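Local coordinates for protein putative silent information regulator 2 (Leishmania infantum, PDB 5OL0) that probably acts as a zinc-containing class I sirtuin that removes acetyl groups from lysines at the expense of NAD and so regulates gene expression, at residues Y61-K66 and F88-R93; E164-E169 and V185-V190; R119-C124 and A208-L213; L113-G118 and G136-L141. One frame throughout, in Å; residues are numbered along the deposited sequence.

Interaction 1 comes first along the chain, closing a loop of 21 residues and pairing helices 59-67 and 85-95. Interaction 4 follows: helix 106-116 meets the loop ahead of edge strand 142-144. Before it closes, residues 119-124 open interaction 3, whose partner, 208-213, lies much further on, so the two cross; a backbone bond from Cys-123 to Leu-141, and probably one from Arg-119 to Leu-114, join them within the Rossmann-like domain. Interaction 2 opens and closes entirely within the long span of interaction 3, setting helix 163-171 on strand 185-187 in the zinc module. There it meets interaction 1 through Tyr-89, which reaches both Val-185 and Asn-166.

Interaction 1 of 4, residues Y61-K66 and F88-R93; sequences YANLGK and FYSIAR
Asn-63 and Ser-90 supply the polar half of this helix pair. The amide nitrogen ND2 of Asn-63 donates to OG of Ser-90 at 2.6 Å, and the hydroxyl oxygen lies close to the amide plane, where the N-H points. Both side chains share the same first torsion: CG of Asn-63 lies opposite its main-chain nitrogen (chi1 -166°), as does OG of Ser-90, which sends each polar end into the gap between the helices. Beside this bond is the apolar half. Methyl CD1 of Leu-64 comes up against Ile-91, 3.5 Å from its CG1 and 3.6 Å from its CD1, the two side chains crossing at about a right angle.

The helices run nearly antiparallel, at 169°, with the segment axes 10.2 Å apart, and Asn-63 faces Ile-91 in the backbone register. They belong to the helical module of the sirtuin small domain, which packs next to the zinc-binding module. The contact is slender, carried by two residues from each helix.

Further out, Asn-63 is tied in twice more. Its ND2 also donates to OE1 of Glu-94, one turn beyond Ser-90, so two acceptors of the same helix fix the rotation of the amide. Its backbone O receives NZ of Lys-66 at 3.0 Å, in the carbonyl plane and on a lone pair. Leu-64 rests in addition on Pro-72 of the connecting chain. On helix 85-95, NH1 of Arg-93 bonds to O of Ala-170 in helix 163-171.

Interaction 2 of 4, residues E164-E169 and V185-V190; sequences EQNYLE and VKPNVV
Asn-166 faces Lys-186 and Pro-187 where helix 164-169 crosses strand 185-187 almost perpendicularly, at -100°, with the segment axes 9.1 Å apart. The strand is an outer member of the three-stranded antiparallel sheet in the sirtuin zinc-binding module, and the helix packs against it. Asn-166 carries the contact. With CG opposite the main-chain nitrogen (chi1 -176°), its amide extends toward the strand, and ND2 abuts the Pro-187 ring, 3.2 Å from CG and 3.3 Å from CD. As modelled, ND2 is buried with no polar partner. The hydroxyls of Ser-176 and Tyr-89 both lie at hydrogen-bonding distance of OD1, but each is shared with a second acceptor, OE1 of Glu-169 and O of Val-185 respectively, and has only one proton to give; these surroundings might also suit the amide turned over. Val-185 approaches more loosely, its CG1 4.2 Å from OD1 of Asn-166, and packs beside Cys-154 and Cys-178, two of the four cysteines that hold the zinc ion. Past Pro-187 an inverse gamma turn centred on Asn-188 leads to Val-189 and Val-190, which meet the bound peptide; across it NZ of Lys-186, paired also with Glu-194, bonds to O of Val-189 at 2.8 Å.

Interaction 3 of 4, residues R119-C124 and A208-L213; sequences RLLRCC and APIAEL
Leu-121 meets Ile-210 and Ala-211 in a purely apolar contact, its two methyl groups divided between the two neighbours. CD1 goes to Ile-210, touching the CD1 methyl at 4.0 Å, end against end, while the side chains as a whole cross at about a right angle. CD2 lies instead over the backbone of Ala-211, 3.8 Å from CA and 4.0 Å from N, with CB a little further away at 4.2 Å. The isopropyl fork thus grips the chain where it leaves the short 3-10 turn 208-210.

The torsions explain the fit. With CG opposite the main-chain nitrogen (chi1 177°), Leu-121 carries its two methyls toward the loop 208-213. Ile-210 takes the crowded position, with CG1 lodged between its backbone nitrogen and carbonyl carbon (chi1 59°), and this turns CD1 toward Leu-121. Ala-211 closes the buried side, and its N bonds to O of Ala-208 at 3.2 Å to complete the 3-10 turn.

Leu-121 lies where the strand is interrupted: its helical backbone angles turn a corner before the regular run 122-124. In the parallel sheet of the Rossmann-like domain, strand 36-40 lies between strands 120-125 and 213-217, and Leu-121 pairs through its backbone with Ile-36. Arg-35, just ahead of that middle strand, holds O of Ile-210 through NE and pairs with Glu-212 through NH1. Helix 198-207 completes the surroundings, Leu-121 touching its final residue Asp-207, which with Asp-202 forms salt bridges to Arg-122.

Interaction 4 of 4, residues L113-G118 and G136-L141; sequences LLQDEG and GVSPEL
Gln-115 grips the backbone on both sides of Val-137, just after a Schellman motif at Gly-136 has ended helix 131-134. Its own helix, 106-116, finishes in a second Schellman motif, at Gly-118, before the chain enters the parallel sheet of the Rossmann-like domain. The tight part of the contact is the Gln-115 amide. OE1 accepts the N-H of Ser-138 at 2.8 Å in a nearly straight bond (165°), with the donor tilted somewhat from the carbonyl plane; NE2 gives a longer bond to O of Gly-136, at 3.2 Å. Using both ends of the amide fixes its rotation, and the extended side chain, with CG opposite the main-chain nitrogen (chi1 164°), spans the gap between helix and loop. OE1 also lies 3.4 Å from CA of Val-137. Alongside, Leu-141 crosses the glutamine obliquely, its CD1 resting 3.7 Å from CG of Gln-115, directly before edge strand 142-144. The outer side is looser. There Asp-116 is exposed and salt-bridged to Arg-112 through OD2; NE2 of Gln-115 makes only a weak bond to OD1 of Asp-116, at 3.4 Å.

Interaction 1 of 4, residues Y61-K66 and F88-R93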
loop_
_atom_site.group_PDB
_atom_site.type_symbol
_atom_site.label_atom_id
_atom_site.label_comp_id
_atom_site.label_asym_id
_atom_site.label_seq_id
_atom_site.Cartn_x
_atom_site.Cartn_y
_atom_site.Cartn_z
ATOM N N TYR A 61 -13.514 3.468 -14.678
ATOM C CA TYR A 61 -13.220 2.801 -15.986
ATOM C C TYR A 61 -13.843 3.522 -17.229
ATOM O O TYR A 61 -13.181 3.699 -18.299
ATOM C CB TYR A 61 -13.694 1.363 -15.888
ATOM C CG TYR A 61 -13.532 0.528 -17.115
ATOM C CD1 TYR A 61 -14.507 0.535 -18.137
ATOM C CD2 TYR A 61 -12.438 -0.326 -17.243
ATOM C CE1 TYR A 61 -14.372 -0.292 -19.252
ATOM C CE2 TYR A 61 -12.288 -1.136 -18.345
ATOM C CZ TYR A 61 -13.257 -1.122 -19.340
ATOM O OH TYR A 61 -13.073 -1.931 -20.425
ATOM N N ALA A 62 -15.107 3.936 -17.062
ATOM C CA ALA A 62 -15.874 4.662 -18.104
ATOM C C ALA A 62 -15.112 5.876 -18.627
ATOM O O ALA A 62 -14.950 6.064 -19.828
ATOM C CB ALA A 62 -17.230 5.100 -17.550
ATOM N N ASN A 63 -14.640 6.680 -17.685
ATOM C CA ASN A 63 -13.767 7.817 -17.947
ATOM C C ASN A 63 -12.540 7.439 -18.813
ATOM O O ASN A 63 -12.394 7.964 -19.924
ATOM C CB ASN A 63 -13.338 8.405 -16.591
ATOM C CG ASN A 63 -12.699 9.777 -16.695
ATOM O OD1 ASN A 63 -12.261 10.224 -17.762
ATOM N ND2 ASN A 63 -12.632 10.453 -15.559
ATOM N N LEU A 64 -11.689 6.531 -18.308
ATOM C CA LEU A 64 -10.409 6.122 -18.960
ATOM C C LEU A 64 -10.552 5.790 -20.451
ATOM O O LEU A 64 -9.641 6.049 -21.250
ATOM C CB LEU A 64 -9.782 4.898 -18.238
ATOM C CG LEU A 64 -8.741 5.034 -17.100
ATOM C CD1 LEU A 64 -8.997 6.281 -16.278
ATOM C CD2 LEU A 64 -8.686 3.790 -16.197
ATOM N N GLY A 65 -11.694 5.189 -20.795
ATOM C CA GLY A 65 -12.048 4.848 -22.161
ATOM C C GLY A 65 -11.823 5.957 -23.165
ATOM O O GLY A 65 -11.015 5.783 -24.074
ATOM N N LYS A 66 -12.492 7.104 -23.000
ATOM C CA LYS A 66 -12.387 8.177 -24.016
ATOM C C LYS A 66 -10.942 8.552 -24.317
ATOM O O LYS A 66 -10.597 8.823 -25.471
ATOM C CB LYS A 66 -13.195 9.430 -23.648
ATOM C CG LYS A 66 -12.540 10.385 -22.661
ATOM C CD LYS A 66 -13.460 11.528 -22.250
ATOM C CE LYS A 66 -14.743 11.057 -21.586
ATOM N NZ LYS A 66 -14.527 9.990 -20.564
ATOM N N PHE A 88 -5.586 13.385 -15.382
ATOM C CA PHE A 88 -5.458 12.931 -13.993
ATOM C C PHE A 88 -6.515 13.657 -13.132
ATOM O O PHE A 88 -7.101 13.053 -12.281
ATOM C CB PHE A 88 -4.074 13.111 -13.443
ATOM C CG PHE A 88 -4.035 13.072 -11.948
ATOM C CD1 PHE A 88 -4.010 11.864 -11.285
ATOM C CD2 PHE A 88 -4.065 14.261 -11.213
ATOM C CE1 PHE A 88 -3.992 11.835 -9.905
ATOM C CE2 PHE A 88 -4.060 14.247 -9.831
ATOM C CZ PHE A 88 -4.031 13.028 -9.183
ATOM N N TYR A 89 -6.761 14.939 -13.366
ATOM C CA TYR A 89 -7.723 15.650 -12.535
ATOM C C TYR A 89 -9.105 15.052 -12.644
ATOM O O TYR A 89 -9.860 15.066 -11.677
ATOM C CB TYR A 89 -7.762 17.137 -12.867
ATOM C CG TYR A 89 -6.835 17.891 -11.974
ATOM C CD1 TYR A 89 -5.452 17.736 -12.079
ATOM C CD2 TYR A 89 -7.326 18.709 -10.985
ATOM C CE1 TYR A 89 -4.589 18.413 -11.236
ATOM C CE2 TYR A 89 -6.476 19.393 -10.145
ATOM C CZ TYR A 89 -5.111 19.252 -10.270
ATOM O OH TYR A 89 -4.302 19.927 -9.392
ATOM N N SER A 90 -9.438 14.547 -13.835
ATOM C CA SER A 90 -10.688 13.863 -14.053
ATOM C C SER A 90 -10.758 12.564 -13.282
ATOM O O SER A 90 -11.789 12.236 -12.706
ATOM C CB SER A 90 -10.906 13.653 -15.535
ATOM O OG SER A 90 -12.108 12.983 -15.751
ATOM N N ILE A 91 -9.660 11.826 -13.227
ATOM C CA ILE A 91 -9.602 10.639 -12.380
ATOM C C ILE A 91 -9.621 10.994 -10.891
ATOM O O ILE A 91 -10.323 10.315 -10.117
ATOM C CB ILE A 91 -8.392 9.770 -12.757
ATOM C CG1 ILE A 91 -8.744 8.984 -14.015
ATOM C CG2 ILE A 91 -7.944 8.820 -11.659
ATOM C CD1 ILE A 91 -8.355 9.709 -15.277
ATOM N N ALA A 92 -8.947 12.081 -10.497
ATOM C CA ALA A 92 -8.885 12.436 -9.092
ATOM C C ALA A 92 -10.278 12.748 -8.531
ATOM O O ALA A 92 -10.594 12.416 -7.408
ATOM C CB ALA A 92 -7.952 13.598 -8.893
ATOM N N ARG A 93 -11.096 13.415 -9.328
ATOM C CA ARG A 93 -12.454 13.747 -8.966
ATOM C C ARG A 93 -13.340 12.526 -8.667
ATOM O O ARG A 93 -14.287 12.629 -7.882
ATOM C CB ARG A 93 -13.138 14.465 -10.149
ATOM C CG ARG A 93 -13.100 15.948 -10.122
ATOM C CD ARG A 93 -14.076 16.537 -11.148
ATOM N NE ARG A 93 -13.596 16.402 -12.525
ATOM C CZ ARG A 93 -12.561 17.083 -13.064
ATOM N NH1 ARG A 93 -11.831 17.957 -12.358
ATOM N NH2 ARG A 93 -12.213 16.864 -14.332
#

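Interaction 2 of 4, residues E164-E169 and V185-V190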
loop_
_atom_site.group_PDB
_atom_site.type_symbol
_atom_site.label_atom_id
_atom_site.label_comp_id
_atom_site.label_asym_id
_atom_site.label_seq_id
_atom_site.Cartn_x
_atom_site.Cartn_y
_atom_site.Cartn_z
ATOM N N GLU A 164 -6.821 21.935 0.661
ATOM C CA GLU A 164 -8.230 22.333 0.644
ATOM C C GLU A 164 -8.534 23.107 -0.638
ATOM O O GLU A 164 -9.513 22.845 -1.265
ATOM C CB GLU A 164 -8.485 23.165 1.924
ATOM C CG GLU A 164 -9.891 23.683 2.136
ATOM C CD GLU A 164 -10.279 23.757 3.626
ATOM O OE1 GLU A 164 -9.457 24.154 4.504
ATOM O OE2 GLU A 164 -11.419 23.342 3.934
ATOM N N GLN A 165 -7.653 24.026 -1.035
ATOM C CA GLN A 165 -7.773 24.701 -2.309
ATOM C C GLN A 165 -7.713 23.719 -3.465
ATOM O O GLN A 165 -8.535 23.798 -4.387
ATOM C CB GLN A 165 -6.729 25.788 -2.480
ATOM C CG GLN A 165 -6.961 26.502 -3.769
ATOM C CD GLN A 165 -5.987 27.564 -4.092
ATOM O OE1 GLN A 165 -5.158 28.005 -3.270
ATOM N NE2 GLN A 165 -6.089 28.020 -5.320
ATOM N N ASN A 166 -6.764 22.777 -3.398
ATOM C CA ASN A 166 -6.608 21.797 -4.463
ATOM C C ASN A 166 -7.854 20.916 -4.604
ATOM O O ASN A 166 -8.261 20.611 -5.686
ATOM C CB ASN A 166 -5.346 20.951 -4.248
ATOM C CG ASN A 166 -5.087 19.979 -5.384
ATOM O OD1 ASN A 166 -5.180 20.308 -6.597
ATOM N ND2 ASN A 166 -4.796 18.780 -5.012
ATOM N N TYR A 167 -8.444 20.540 -3.490
ATOM C CA TYR A 167 -9.672 19.768 -3.431
ATOM C C TYR A 167 -10.837 20.547 -4.073
ATOM O O TYR A 167 -11.541 20.026 -4.912
ATOM C CB TYR A 167 -9.990 19.408 -1.958
ATOM C CG TYR A 167 -11.440 18.968 -1.755
ATOM C CD1 TYR A 167 -11.835 17.671 -2.023
ATOM C CD2 TYR A 167 -12.398 19.879 -1.372
ATOM C CE1 TYR A 167 -13.163 17.290 -1.906
ATOM C CE2 TYR A 167 -13.725 19.512 -1.243
ATOM C CZ TYR A 167 -14.100 18.214 -1.489
ATOM O OH TYR A 167 -15.439 17.879 -1.380
ATOM N N LEU A 168 -10.991 21.803 -3.689
ATOM C CA LEU A 168 -12.103 22.605 -4.177
ATOM C C LEU A 168 -11.961 22.856 -5.684
ATOM O O LEU A 168 -12.941 22.739 -6.443
ATOM C CB LEU A 168 -12.173 23.933 -3.420
ATOM C CG LEU A 168 -12.700 23.788 -1.989
ATOM C CD1 LEU A 168 -12.685 25.108 -1.288
ATOM C CD2 LEU A 168 -14.096 23.208 -2.004
ATOM N N GLU A 169 -10.739 23.141 -6.113
ATOM C CA GLU A 169 -10.475 23.323 -7.544
ATOM C C GLU A 169 -10.700 22.044 -8.349
ATOM O O GLU A 169 -11.457 22.025 -9.332
ATOM C CB GLU A 169 -9.096 23.912 -7.754
ATOM C CG GLU A 169 -9.093 25.406 -7.515
ATOM C CD GLU A 169 -7.708 26.017 -7.524
ATOM O OE1 GLU A 169 -6.691 25.317 -7.724
ATOM O OE2 GLU A 169 -7.631 27.219 -7.300
ATOM N N VAL A 185 -0.119 21.924 -10.247
ATOM C CA VAL A 185 -0.152 21.385 -8.870
ATOM C C VAL A 185 -0.897 20.055 -8.918
ATOM O O VAL A 185 -1.861 19.840 -9.741
ATOM C CB VAL A 185 -0.774 22.395 -7.886
ATOM C CG1 VAL A 185 -1.211 21.758 -6.556
ATOM C CG2 VAL A 185 0.236 23.515 -7.618
ATOM N N LYS A 186 -0.432 19.145 -8.066
ATOM C CA LYS A 186 -1.149 17.928 -7.776
ATOM C C LYS A 186 -1.009 17.578 -6.318
ATOM O O LYS A 186 -0.080 18.078 -5.639
ATOM C CB LYS A 186 -0.690 16.778 -8.678
ATOM C CG LYS A 186 0.780 16.423 -8.567
ATOM C CD LYS A 186 0.979 14.988 -9.044
ATOM C CE LYS A 186 2.459 14.650 -9.038
ATOM N NZ LYS A 186 3.019 14.554 -7.660
ATOM N N PRO A 187 -1.924 16.721 -5.822
ATOM C CA PRO A 187 -1.694 16.095 -4.517
ATOM C C PRO A 187 -0.385 15.378 -4.512
ATOM O O PRO A 187 0.116 15.003 -5.611
ATOM C CB PRO A 187 -2.836 15.110 -4.395
ATOM C CG PRO A 187 -3.899 15.674 -5.239
ATOM C CD PRO A 187 -3.189 16.268 -6.426
ATOM N N ASN A 188 0.186 15.196 -3.337
ATOM C CA ASN A 188 1.531 14.616 -3.181
ATOM C C ASN A 188 1.450 13.118 -3.305
ATOM O O ASN A 188 1.827 12.391 -2.398
ATOM C CB ASN A 188 2.215 15.056 -1.850
ATOM C CG ASN A 188 2.663 16.532 -1.875
ATOM O OD1 ASN A 188 2.623 17.189 -2.936
ATOM N ND2 ASN A 188 3.047 17.079 -0.712
ATOM N N VAL A 189 0.872 12.661 -4.404
ATOM C CA VAL A 189 1.001 11.268 -4.852
ATOM C C VAL A 189 2.278 11.177 -5.656
ATOM O O VAL A 189 2.531 12.036 -6.445
ATOM C CB VAL A 189 -0.179 10.842 -5.718
ATOM C CG1 VAL A 189 0.031 9.441 -6.264
ATOM C CG2 VAL A 189 -1.426 10.855 -4.860
ATOM N N VAL A 190 3.099 10.151 -5.426
ATOM C CA VAL A 190 4.264 9.900 -6.257
ATOM C C VAL A 190 3.774 9.345 -7.620
ATOM O O VAL A 190 3.106 8.310 -7.695
ATOM C CB VAL A 190 5.271 8.939 -5.588
ATOM C CG1 VAL A 190 6.530 8.736 -6.486
ATOM C CG2 VAL A 190 5.716 9.457 -4.237
#

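Interaction 3 of 4, residues R119-C124 and A208-L213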
loop_
_atom_site.group_PDB
_atom_site.type_symbol
_atom_site.label_atom_id
_atom_site.label_comp_id
_atom_site.label_asym_id
_atom_site.label_seq_id
_atom_site.Cartn_x
_atom_site.Cartn_y
_atom_site.Cartn_z
ATOM N N ARG A 119 5.016 -5.246 17.902
ATOM C CA ARG A 119 5.555 -6.183 16.878
ATOM C C ARG A 119 5.784 -5.585 15.471
ATOM O O ARG A 119 6.282 -6.293 14.580
ATOM C CB ARG A 119 4.676 -7.404 16.788
ATOM C CG ARG A 119 4.667 -8.223 18.086
ATOM C CD ARG A 119 3.769 -9.424 17.901
ATOM N NE ARG A 119 3.499 -10.164 19.113
ATOM C CZ ARG A 119 4.341 -10.987 19.759
ATOM N NH1 ARG A 119 5.617 -11.191 19.385
ATOM N NH2 ARG A 119 3.890 -11.614 20.846
ATOM N N LEU A 120 5.513 -4.290 15.281
ATOM C CA LEU A 120 5.615 -3.710 13.959
ATOM C C LEU A 120 6.909 -3.054 13.815
ATOM O O LEU A 120 7.151 -2.093 14.477
ATOM C CB LEU A 120 4.496 -2.730 13.721
ATOM C CG LEU A 120 4.351 -2.122 12.314
ATOM C CD1 LEU A 120 3.905 -3.174 11.298
ATOM C CD2 LEU A 120 3.311 -1.046 12.397
ATOM N N LEU A 121 7.765 -3.542 12.916
ATOM C CA LEU A 121 8.976 -2.826 12.546
ATOM C C LEU A 121 8.641 -1.620 11.633
ATOM O O LEU A 121 9.140 -0.507 11.801
ATOM C CB LEU A 121 9.890 -3.776 11.854
ATOM C CG LEU A 121 11.209 -3.266 11.288
ATOM C CD1 LEU A 121 12.176 -2.760 12.372
ATOM C CD2 LEU A 121 11.766 -4.436 10.474
ATOM N N ARG A 122 7.816 -1.844 10.620
ATOM C CA ARG A 122 7.455 -0.745 9.721
ATOM C C ARG A 122 6.297 -1.222 8.906
ATOM O O ARG A 122 6.192 -2.414 8.605
ATOM C CB ARG A 122 8.629 -0.392 8.794
ATOM C CG ARG A 122 8.664 1.072 8.336
ATOM C CD ARG A 122 9.212 1.927 9.489
ATOM N NE ARG A 122 9.206 3.367 9.173
ATOM C CZ ARG A 122 10.226 4.015 8.566
ATOM N NH1 ARG A 122 11.318 3.381 8.160
ATOM N NH2 ARG A 122 10.140 5.311 8.324
ATOM N N CYS A 123 5.422 -0.300 8.574
ATOM C CA CYS A 123 4.377 -0.564 7.613
ATOM C C CYS A 123 4.692 0.275 6.378
ATOM O O CYS A 123 4.821 1.506 6.480
ATOM C CB CYS A 123 2.999 -0.149 8.160
ATOM S SG CYS A 123 1.694 -0.380 6.909
ATOM N N CYS A 124 4.808 -0.374 5.227
ATOM C CA CYS A 124 5.123 0.330 3.973
ATOM C C CYS A 124 3.977 0.051 3.034
ATOM O O CYS A 124 3.721 -1.114 2.718
ATOM C CB CYS A 124 6.395 -0.234 3.385
ATOM S SG CYS A 124 7.938 0.098 4.346
ATOM N N ALA A 208 14.115 -3.362 6.111
ATOM C CA ALA A 208 13.907 -4.720 5.505
ATOM C C ALA A 208 15.064 -5.671 5.765
ATOM O O ALA A 208 14.872 -6.883 5.989
ATOM C CB ALA A 208 13.624 -4.575 4.005
ATOM N N PRO A 209 16.302 -5.142 5.814
ATOM C CA PRO A 209 17.386 -6.087 6.118
ATOM C C PRO A 209 17.357 -6.717 7.526
ATOM O O PRO A 209 17.936 -7.776 7.719
ATOM C CB PRO A 209 18.641 -5.242 5.873
ATOM C CG PRO A 209 18.223 -4.374 4.730
ATOM C CD PRO A 209 16.826 -3.931 5.173
ATOM N N ILE A 210 16.625 -6.121 8.462
ATOM C CA ILE A 210 16.526 -6.641 9.825
ATOM C C ILE A 210 15.149 -7.183 10.134
ATOM O O ILE A 210 14.893 -7.520 11.284
ATOM C CB ILE A 210 16.918 -5.565 10.903
ATOM C CG1 ILE A 210 16.042 -4.301 10.842
ATOM C CG2 ILE A 210 18.374 -5.181 10.695
ATOM C CD1 ILE A 210 16.080 -3.459 12.100
ATOM N N ALA A 211 14.253 -7.326 9.136
ATOM C CA ALA A 211 12.939 -7.945 9.421
ATOM C C ALA A 211 13.086 -9.383 9.916
ATOM O O ALA A 211 13.960 -10.109 9.471
ATOM C CB ALA A 211 12.035 -7.929 8.203
ATOM N N GLU A 212 12.195 -9.789 10.799
ATOM C CA GLU A 212 12.069 -11.199 11.257
ATOM C C GLU A 212 10.918 -11.925 10.547
ATOM O O GLU A 212 10.772 -13.122 10.671
ATOM C CB GLU A 212 11.765 -11.231 12.773
ATOM C CG GLU A 212 12.949 -10.873 13.641
ATOM C CD GLU A 212 12.624 -10.508 15.120
ATOM O OE1 GLU A 212 11.477 -10.221 15.553
ATOM O OE2 GLU A 212 13.608 -10.471 15.873
ATOM N N LEU A 213 10.082 -11.161 9.838
ATOM C CA LEU A 213 8.865 -11.638 9.216
ATOM C C LEU A 213 8.339 -10.521 8.327
ATOM O O LEU A 213 8.372 -9.320 8.711
ATOM C CB LEU A 213 7.818 -12.018 10.253
ATOM C CG LEU A 213 6.456 -12.409 9.696
ATOM C CD1 LEU A 213 6.497 -13.680 8.868
ATOM C CD2 LEU A 213 5.456 -12.492 10.831
#

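Interaction 4 of 4, residues L113-G118 and G136-L141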
loop_
_atom_site.group_PDB
_atom_site.type_symbol
_atom_site.label_atom_id
_atom_site.label_comp_id
_atom_site.label_asym_id
_atom_site.label_seq_id
_atom_site.Cartn_x
_atom_site.Cartn_y
_atom_site.Cartn_z
ATOM N N LEU A 113 -3.058 -2.864 15.469
ATOM C CA LEU A 113 -2.850 -3.794 16.597
ATOM C C LEU A 113 -1.429 -4.308 16.681
ATOM O O LEU A 113 -0.906 -4.395 17.786
ATOM C CB LEU A 113 -3.781 -4.968 16.534
ATOM C CG LEU A 113 -5.262 -4.612 16.608
ATOM C CD1 LEU A 113 -6.026 -5.938 16.615
ATOM C CD2 LEU A 113 -5.646 -3.713 17.780
ATOM N N LEU A 114 -0.787 -4.645 15.537
ATOM C CA LEU A 114 0.592 -5.102 15.637
ATOM C C LEU A 114 1.443 -4.005 16.275
ATOM O O LEU A 114 2.304 -4.292 17.057
ATOM C CB LEU A 114 1.192 -5.465 14.282
ATOM C CG LEU A 114 0.538 -6.680 13.602
ATOM C CD1 LEU A 114 1.153 -6.926 12.214
ATOM C CD2 LEU A 114 0.672 -7.923 14.486
ATOM N N GLN A 115 1.184 -2.753 15.946
ATOM C CA GLN A 115 1.963 -1.663 16.506
ATOM C C GLN A 115 1.759 -1.586 17.993
ATOM O O GLN A 115 2.710 -1.512 18.758
ATOM C CB GLN A 115 1.541 -0.339 15.900
ATOM C CG GLN A 115 1.984 0.930 16.621
ATOM C CD GLN A 115 1.366 2.110 15.919
ATOM O OE1 GLN A 115 1.707 2.418 14.769
ATOM N NE2 GLN A 115 0.383 2.720 16.558
ATOM N N ASP A 116 0.511 -1.611 18.394
ATOM C CA ASP A 116 0.211 -1.553 19.842
ATOM C C ASP A 116 0.735 -2.740 20.643
ATOM O O ASP A 116 0.984 -2.584 21.837
ATOM C CB ASP A 116 -1.255 -1.339 20.076
ATOM C CG ASP A 116 -1.722 0.029 19.527
ATOM O OD1 ASP A 116 -0.869 0.886 19.190
ATOM O OD2 ASP A 116 -2.936 0.247 19.394
ATOM N N GLU A 117 0.943 -3.881 19.988
ATOM C CA GLU A 117 1.600 -5.038 20.616
ATOM C C GLU A 117 3.145 -4.944 20.653
ATOM O O GLU A 117 3.804 -5.839 21.173
ATOM C CB GLU A 117 1.231 -6.327 19.858
ATOM C CG GLU A 117 -0.202 -6.722 19.984
ATOM C CD GLU A 117 -0.433 -7.387 21.339
ATOM O OE1 GLU A 117 0.021 -8.543 21.558
ATOM O OE2 GLU A 117 -1.038 -6.734 22.212
ATOM N N GLY A 118 3.731 -3.926 20.034
ATOM C CA GLY A 118 5.169 -3.813 19.928
ATOM C C GLY A 118 5.780 -4.811 18.932
ATOM O O GLY A 118 6.937 -5.204 19.122
ATOM N N GLY A 136 -4.552 4.761 12.655
ATOM C CA GLY A 136 -3.660 5.180 13.773
ATOM C C GLY A 136 -2.276 4.584 13.724
ATOM O O GLY A 136 -1.555 4.508 14.729
ATOM N N VAL A 137 -1.825 4.172 12.556
ATOM C CA VAL A 137 -0.450 3.694 12.487
ATOM C C VAL A 137 0.394 4.927 12.618
ATOM O O VAL A 137 0.155 5.928 11.917
ATOM C CB VAL A 137 -0.176 2.983 11.155
ATOM C CG1 VAL A 137 1.273 2.493 11.125
ATOM C CG2 VAL A 137 -1.155 1.822 11.044
ATOM N N SER A 138 1.379 4.896 13.501
ATOM C CA SER A 138 2.052 6.138 13.868
ATOM C C SER A 138 3.015 6.632 12.741
ATOM O O SER A 138 3.477 5.834 11.894
ATOM C CB SER A 138 2.832 5.967 15.151
ATOM O OG SER A 138 4.048 5.313 14.863
ATOM N N PRO A 139 3.355 7.918 12.760
ATOM C CA PRO A 139 4.213 8.490 11.711
ATOM C C PRO A 139 5.599 7.871 11.584
ATOM O O PRO A 139 6.077 7.676 10.476
ATOM C CB PRO A 139 4.319 9.961 12.099
ATOM C CG PRO A 139 3.028 10.244 12.826
ATOM C CD PRO A 139 2.668 8.975 13.558
ATOM N N GLU A 140 6.234 7.558 12.705
ATOM C CA GLU A 140 7.526 6.910 12.700
ATOM C C GLU A 140 7.448 5.479 12.154
ATOM O O GLU A 140 8.423 5.006 11.592
ATOM C CB GLU A 140 8.216 6.957 14.105
ATOM C CG GLU A 140 7.423 6.317 15.220
ATOM C CD GLU A 140 6.507 7.291 16.003
ATOM O OE1 GLU A 140 5.862 8.238 15.434
ATOM O OE2 GLU A 140 6.393 7.063 17.232
ATOM N N LEU A 141 6.292 4.832 12.261
ATOM C CA LEU A 141 6.156 3.439 11.776
ATOM C C LEU A 141 5.527 3.282 10.366
ATOM O O LEU A 141 5.694 2.239 9.728
ATOM C CB LEU A 141 5.396 2.604 12.778
ATOM C CG LEU A 141 6.078 2.426 14.141
ATOM C CD1 LEU A 141 5.219 1.552 15.032
ATOM C CD2 LEU A 141 7.488 1.830 14.016
#